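Local coordinates for protein probable porin (Pseudomonas aeruginosa, PDB 4FT6) that forms an outer-membrane beta-barrel channel of the OprD porin family, through which small solutes probably diffuse across the outer membrane, at residues 171-175 against 277-283; 205-209 against 240-245. All blocks are in the same frame, centred on the assembly; numbering follows the deposited sequence.

Contact 1 (171-175 against 277-283)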
loop_
_atom_site.group_PDB
_atom_site.type_symbol
_atom_site.label_atom_id
_atom_site.label_comp_id
_atom_site.label_asym_id
_atom_site.label_seq_id
_atom_site.Cartn_x
_atom_site.Cartn_y
_atom_site.Cartn_z
ATOM N N SER A 171 10.394 -12.282 1.275
ATOM C CA SER A 171 11.589 -11.991 0.468
ATOM C C SER A 171 11.553 -10.498 0.148
ATOM O O SER A 171 10.588 -9.815 0.522
ATOM C CB SER A 171 11.590 -12.821 -0.821
ATOM O OG SER A 171 10.613 -12.347 -1.725
ATOM N N VAL A 172 12.570 -9.962 -0.521
ATOM C CA VAL A 172 12.543 -8.517 -0.720
ATOM C C VAL A 172 12.211 -8.152 -2.141
ATOM O O VAL A 172 12.659 -8.826 -3.073
ATOM C CB VAL A 172 13.809 -7.793 -0.183
ATOM C CG1 VAL A 172 14.786 -8.801 0.400
ATOM C CG2 VAL A 172 14.449 -6.902 -1.245
ATOM N N ASP A 173 11.411 -7.092 -2.290
ATOM C CA ASP A 173 10.873 -6.698 -3.585
ATOM C C ASP A 173 11.968 -6.478 -4.606
ATOM O O ASP A 173 12.973 -5.833 -4.310
ATOM C CB ASP A 173 10.028 -5.437 -3.471
ATOM C CG ASP A 173 9.188 -5.208 -4.704
ATOM O OD1 ASP A 173 9.692 -4.579 -5.653
ATOM O OD2 ASP A 173 8.030 -5.686 -4.744
ATOM N N GLY A 174 11.790 -7.050 -5.793
ATOM C CA GLY A 174 12.739 -6.868 -6.875
ATOM C C GLY A 174 13.947 -7.775 -6.826
ATOM O O GLY A 174 14.675 -7.863 -7.809
ATOM N N ARG A 175 14.178 -8.449 -5.701
ATOM C CA ARG A 175 15.349 -9.334 -5.581
ATOM C C ARG A 175 14.996 -10.816 -5.649
ATOM O O ARG A 175 15.480 -11.546 -6.514
ATOM C CB ARG A 175 16.130 -9.061 -4.284
ATOM C CG ARG A 175 16.502 -7.605 -4.035
ATOM C CD ARG A 175 17.520 -7.079 -5.027
ATOM N NE ARG A 175 17.917 -5.693 -4.737
ATOM C CZ ARG A 175 19.074 -5.336 -4.177
ATOM N NH1 ARG A 175 19.960 -6.262 -3.844
ATOM N NH2 ARG A 175 19.351 -4.054 -3.951
ATOM N N ASP A 277 22.394 0.729 -2.943
ATOM C CA ASP A 277 21.131 0.066 -3.248
ATOM C C ASP A 277 19.994 1.066 -3.167
ATOM O O ASP A 277 20.072 2.050 -2.420
ATOM C CB ASP A 277 20.857 -1.070 -2.258
ATOM C CG ASP A 277 21.858 -2.196 -2.364
ATOM O OD1 ASP A 277 21.803 -2.950 -3.365
ATOM O OD2 ASP A 277 22.686 -2.349 -1.434
ATOM N N GLY A 278 18.945 0.818 -3.944
ATOM C CA GLY A 278 17.735 1.612 -3.850
ATOM C C GLY A 278 16.896 1.125 -2.676
ATOM O O GLY A 278 17.347 0.283 -1.885
ATOM N N MET A 279 15.677 1.649 -2.559
ATOM C CA MET A 279 14.781 1.278 -1.463
ATOM C C MET A 279 14.581 -0.242 -1.362
ATOM O O MET A 279 14.347 -0.925 -2.359
ATOM C CB MET A 279 13.430 1.956 -1.632
ATOM C CG MET A 279 12.414 1.507 -0.623
ATOM S SD MET A 279 12.632 2.382 0.923
ATOM C CE MET A 279 11.461 1.510 1.979
ATOM N N LEU A 280 14.696 -0.755 -0.145
ATOM C CA LEU A 280 14.572 -2.169 0.143
ATOM C C LEU A 280 13.300 -2.366 0.967
ATOM O O LEU A 280 13.087 -1.703 1.984
ATOM C CB LEU A 280 15.793 -2.665 0.926
ATOM C CG LEU A 280 17.105 -2.619 0.135
ATOM C CD1 LEU A 280 18.345 -2.640 1.048
ATOM C CD2 LEU A 280 17.151 -3.782 -0.854
ATOM N N TYR A 281 12.435 -3.270 0.515
ATOM C CA TYR A 281 11.163 -3.512 1.192
ATOM C C TYR A 281 10.655 -4.917 0.913
ATOM O O TYR A 281 11.261 -5.680 0.138
ATOM C CB TYR A 281 10.118 -2.443 0.817
ATOM C CG TYR A 281 9.917 -2.208 -0.674
ATOM C CD1 TYR A 281 10.848 -1.505 -1.437
ATOM C CD2 TYR A 281 8.767 -2.644 -1.310
ATOM C CE1 TYR A 281 10.635 -1.275 -2.813
ATOM C CE2 TYR A 281 8.550 -2.423 -2.667
ATOM C CZ TYR A 281 9.477 -1.743 -3.413
ATOM O OH TYR A 281 9.226 -1.534 -4.751
ATOM N N ILE A 282 9.540 -5.276 1.529
ATOM C CA ILE A 282 9.095 -6.651 1.380
ATOM C C ILE A 282 8.345 -6.867 0.061
ATOM O O ILE A 282 7.612 -5.986 -0.413
ATOM C CB ILE A 282 8.386 -7.140 2.657
ATOM C CG1 ILE A 282 9.468 -7.448 3.686
ATOM C CG2 ILE A 282 7.560 -8.385 2.413
ATOM C CD1 ILE A 282 8.959 -7.415 5.036
ATOM N N ALA A 283 8.600 -8.009 -0.570
ATOM C CA ALA A 283 8.065 -8.293 -1.907
ATOM C C ALA A 283 6.564 -8.004 -2.003
ATOM O O ALA A 283 5.780 -8.528 -1.210
ATOM C CB ALA A 283 8.342 -9.747 -2.295
HETATM O O HOH W 1 22.393 -5.597 -4.047
#
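The Y281 ring packs its face against CB of D173, which lies 3.8 Å from the ring centroid, a CH-pi contact. Beyond the overlap, D173 OD2 accepts from G284 N and Y281 OH is hydrogen-bonded to ND2 of N297. Alongside, V172 and I282 form a single antiparallel bridge, a non-hydrogen-bonded pair flanked by the hydrogen bonds A283 N to S171 O (2.9 Å) and D173 N to Y281 O (2.8 Å). It joins the porin-barrel loops between strands 168-169 and 183-192 and between 264-274 and 304-313, which, as in OprD-family relatives, probably fold inward and narrow the pore. Beyond it, a type II turn with G174 at its third position, closed by R175 N to V172 O (3.1 Å), carries R175 back towards D277. R175 NH2 forms a salt bridge to D277 OD1 (2.8 Å), and a water links R175 NH1 to that OD1. L280 CD2 covers one guanidinium face, 3.8 Å from R175 NH2, and touches V172 CG2 at 4.1 Å.

Contact 2 (205-209 against 240-245); sequences RLQDI and EGAAKL
Two tight turns at the rim of the porin beta barrel dock here: the hairpin turn after strand 197-206, and the type II' turn E240-A243 after strand 226-239. In the first, Q207 (phi/psi -43/125) and D208 (66/8) make a type II turn, closed by I209 N to L206 O at 2.8 Å. D208 faces G241 (CA atoms 4.5 Å apart), and I209 faces A243 (4.7 Å). E240, chi1 t and chi2 m, accepts from D208 N at OE2 (2.9 Å); its OE1 makes a long salt bridge to R205 NH1 (3.9 Å). D208, chi1 m, accepts two hydrogen bonds: at OD1 from A242 N (2.7 Å) and at its carbonyl O from K244 N (2.8 Å). G241 (61/-130) lies against the D208 carboxylate, where a CB would fall 2.5 Å from OD1. I209 O weakly accepts from E240 N at 3.3 Å, while the I209 side chain, CA-to-CB pointing away, sets CG2 3.9 Å from L245 CD1.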
loop_
_atom_site.group_PDB
_atom_site.type_symbol
_atom_site.label_atom_id
_atom_site.label_comp_id
_atom_site.label_asym_id
_atom_site.label_seq_id
_atom_site.Cartn_x
_atom_site.Cartn_y
_atom_site.Cartn_z
ATOM N N ARG A 205 13.385 -6.277 11.120
ATOM C CA ARG A 205 14.456 -7.228 10.925
ATOM C C ARG A 205 13.963 -8.387 10.076
ATOM O O ARG A 205 13.272 -9.285 10.585
ATOM C CB ARG A 205 14.882 -7.765 12.287
ATOM C CG ARG A 205 16.096 -8.669 12.268
ATOM C CD ARG A 205 17.321 -7.876 12.673
ATOM N NE ARG A 205 17.153 -7.220 13.969
ATOM C CZ ARG A 205 18.116 -6.560 14.605
ATOM N NH1 ARG A 205 19.327 -6.468 14.068
ATOM N NH2 ARG A 205 17.869 -5.995 15.778
ATOM N N LEU A 206 14.301 -8.384 8.788
ATOM C CA LEU A 206 14.029 -9.560 7.963
ATOM C C LEU A 206 15.178 -10.551 8.132
ATOM O O LEU A 206 16.251 -10.387 7.535
ATOM C CB LEU A 206 13.860 -9.182 6.497
ATOM C CG LEU A 206 13.521 -10.414 5.675
ATOM C CD1 LEU A 206 12.156 -10.928 6.126
ATOM C CD2 LEU A 206 13.544 -10.094 4.202
ATOM N N GLN A 207 14.948 -11.568 8.960
ATOM C CA GLN A 207 16.014 -12.457 9.433
ATOM C C GLN A 207 16.997 -12.891 8.359
ATOM O O GLN A 207 16.594 -13.409 7.313
ATOM C CB GLN A 207 15.418 -13.701 10.089
ATOM C CG GLN A 207 16.450 -14.738 10.520
ATOM C CD GLN A 207 15.845 -15.827 11.379
ATOM O OE1 GLN A 207 15.180 -16.736 10.878
ATOM N NE2 GLN A 207 16.054 -15.729 12.686
ATOM N N ASP A 208 18.278 -12.646 8.631
ATOM C CA ASP A 208 19.391 -13.033 7.766
ATOM C C ASP A 208 19.435 -12.319 6.401
ATOM O O ASP A 208 20.258 -12.629 5.537
ATOM C CB ASP A 208 19.443 -14.557 7.633
ATOM C CG ASP A 208 20.114 -15.224 8.830
ATOM O OD1 ASP A 208 21.166 -14.722 9.300
ATOM O OD2 ASP A 208 19.587 -16.251 9.309
ATOM N N ILE A 209 18.577 -11.328 6.224
ATOM C CA ILE A 209 18.595 -10.581 4.986
ATOM C C ILE A 209 18.859 -9.091 5.232
ATOM O O ILE A 209 19.866 -8.544 4.760
ATOM C CB ILE A 209 17.296 -10.802 4.182
ATOM C CG1 ILE A 209 17.186 -12.280 3.809
ATOM C CG2 ILE A 209 17.282 -9.915 2.934
ATOM C CD1 ILE A 209 15.875 -12.679 3.122
ATOM N N GLU A 240 21.859 -7.852 7.343
ATOM C CA GLU A 240 21.723 -8.352 8.708
ATOM C C GLU A 240 22.051 -9.840 8.777
ATOM O O GLU A 240 21.679 -10.606 7.879
ATOM C CB GLU A 240 20.278 -8.149 9.170
ATOM C CG GLU A 240 20.077 -8.271 10.664
ATOM C CD GLU A 240 19.754 -9.681 11.119
ATOM O OE1 GLU A 240 19.745 -9.907 12.343
ATOM O OE2 GLU A 240 19.503 -10.563 10.273
ATOM N N GLY A 241 22.729 -10.253 9.844
ATOM C CA GLY A 241 23.011 -11.659 10.067
ATOM C C GLY A 241 23.858 -12.299 8.983
ATOM O O GLY A 241 24.909 -11.763 8.608
ATOM N N ALA A 242 23.399 -13.446 8.484
ATOM C CA ALA A 242 24.102 -14.180 7.429
ATOM C C ALA A 242 24.140 -13.381 6.126
ATOM O O ALA A 242 24.972 -13.654 5.256
ATOM C CB ALA A 242 23.459 -15.559 7.198
ATOM N N ALA A 243 23.225 -12.422 5.997
ATOM C CA ALA A 243 23.260 -11.469 4.899
ATOM C C ALA A 243 23.148 -12.185 3.553
ATOM O O ALA A 243 24.043 -12.099 2.700
ATOM C CB ALA A 243 24.537 -10.620 4.966
ATOM N N LYS A 244 22.019 -12.857 3.351
ATOM C CA LYS A 244 21.844 -13.710 2.183
ATOM C C LYS A 244 21.838 -12.964 0.847
ATOM O O LYS A 244 22.365 -13.456 -0.149
ATOM C CB LYS A 244 20.592 -14.553 2.348
ATOM C CG LYS A 244 20.790 -15.675 3.337
ATOM C CD LYS A 244 19.464 -16.110 3.919
ATOM C CE LYS A 244 18.828 -17.195 3.107
ATOM N NZ LYS A 244 17.506 -17.521 3.704
ATOM N N LEU A 245 21.267 -11.768 0.826
ATOM C CA LEU A 245 21.343 -10.960 -0.377
ATOM C C LEU A 245 22.706 -10.288 -0.518
ATOM O O LEU A 245 22.913 -9.524 -1.454
ATOM C CB LEU A 245 20.228 -9.915 -0.402
ATOM C CG LEU A 245 18.887 -10.490 -0.849
ATOM C CD1 LEU A 245 17.870 -9.397 -0.896
ATOM C CD2 LEU A 245 19.023 -11.132 -2.225
#

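In the fold
Contact 2 is nested in sequence within the loop closed by contact 1, and the two lie on the same side of the chain's centre, their own centres 12 Å apart. They share an apolar patch: V172 CG1 packs against L245 CD1 at 3.4 Å and I209 CG2 at 3.7 Å, while R175 CB meets L245 CD1 at 3.8 Å. Contact 2, centred about 24 Å from the centre of the chain, ties neighbouring turns together at the barrel rim; contact 1 lies deeper, about 14 Å from that centre, between the two long loops. Segment 171-175 thus packs on 277-283 and, through V172 and R175, also on the rim turns, consistent with a loop folded inward from the barrel rim.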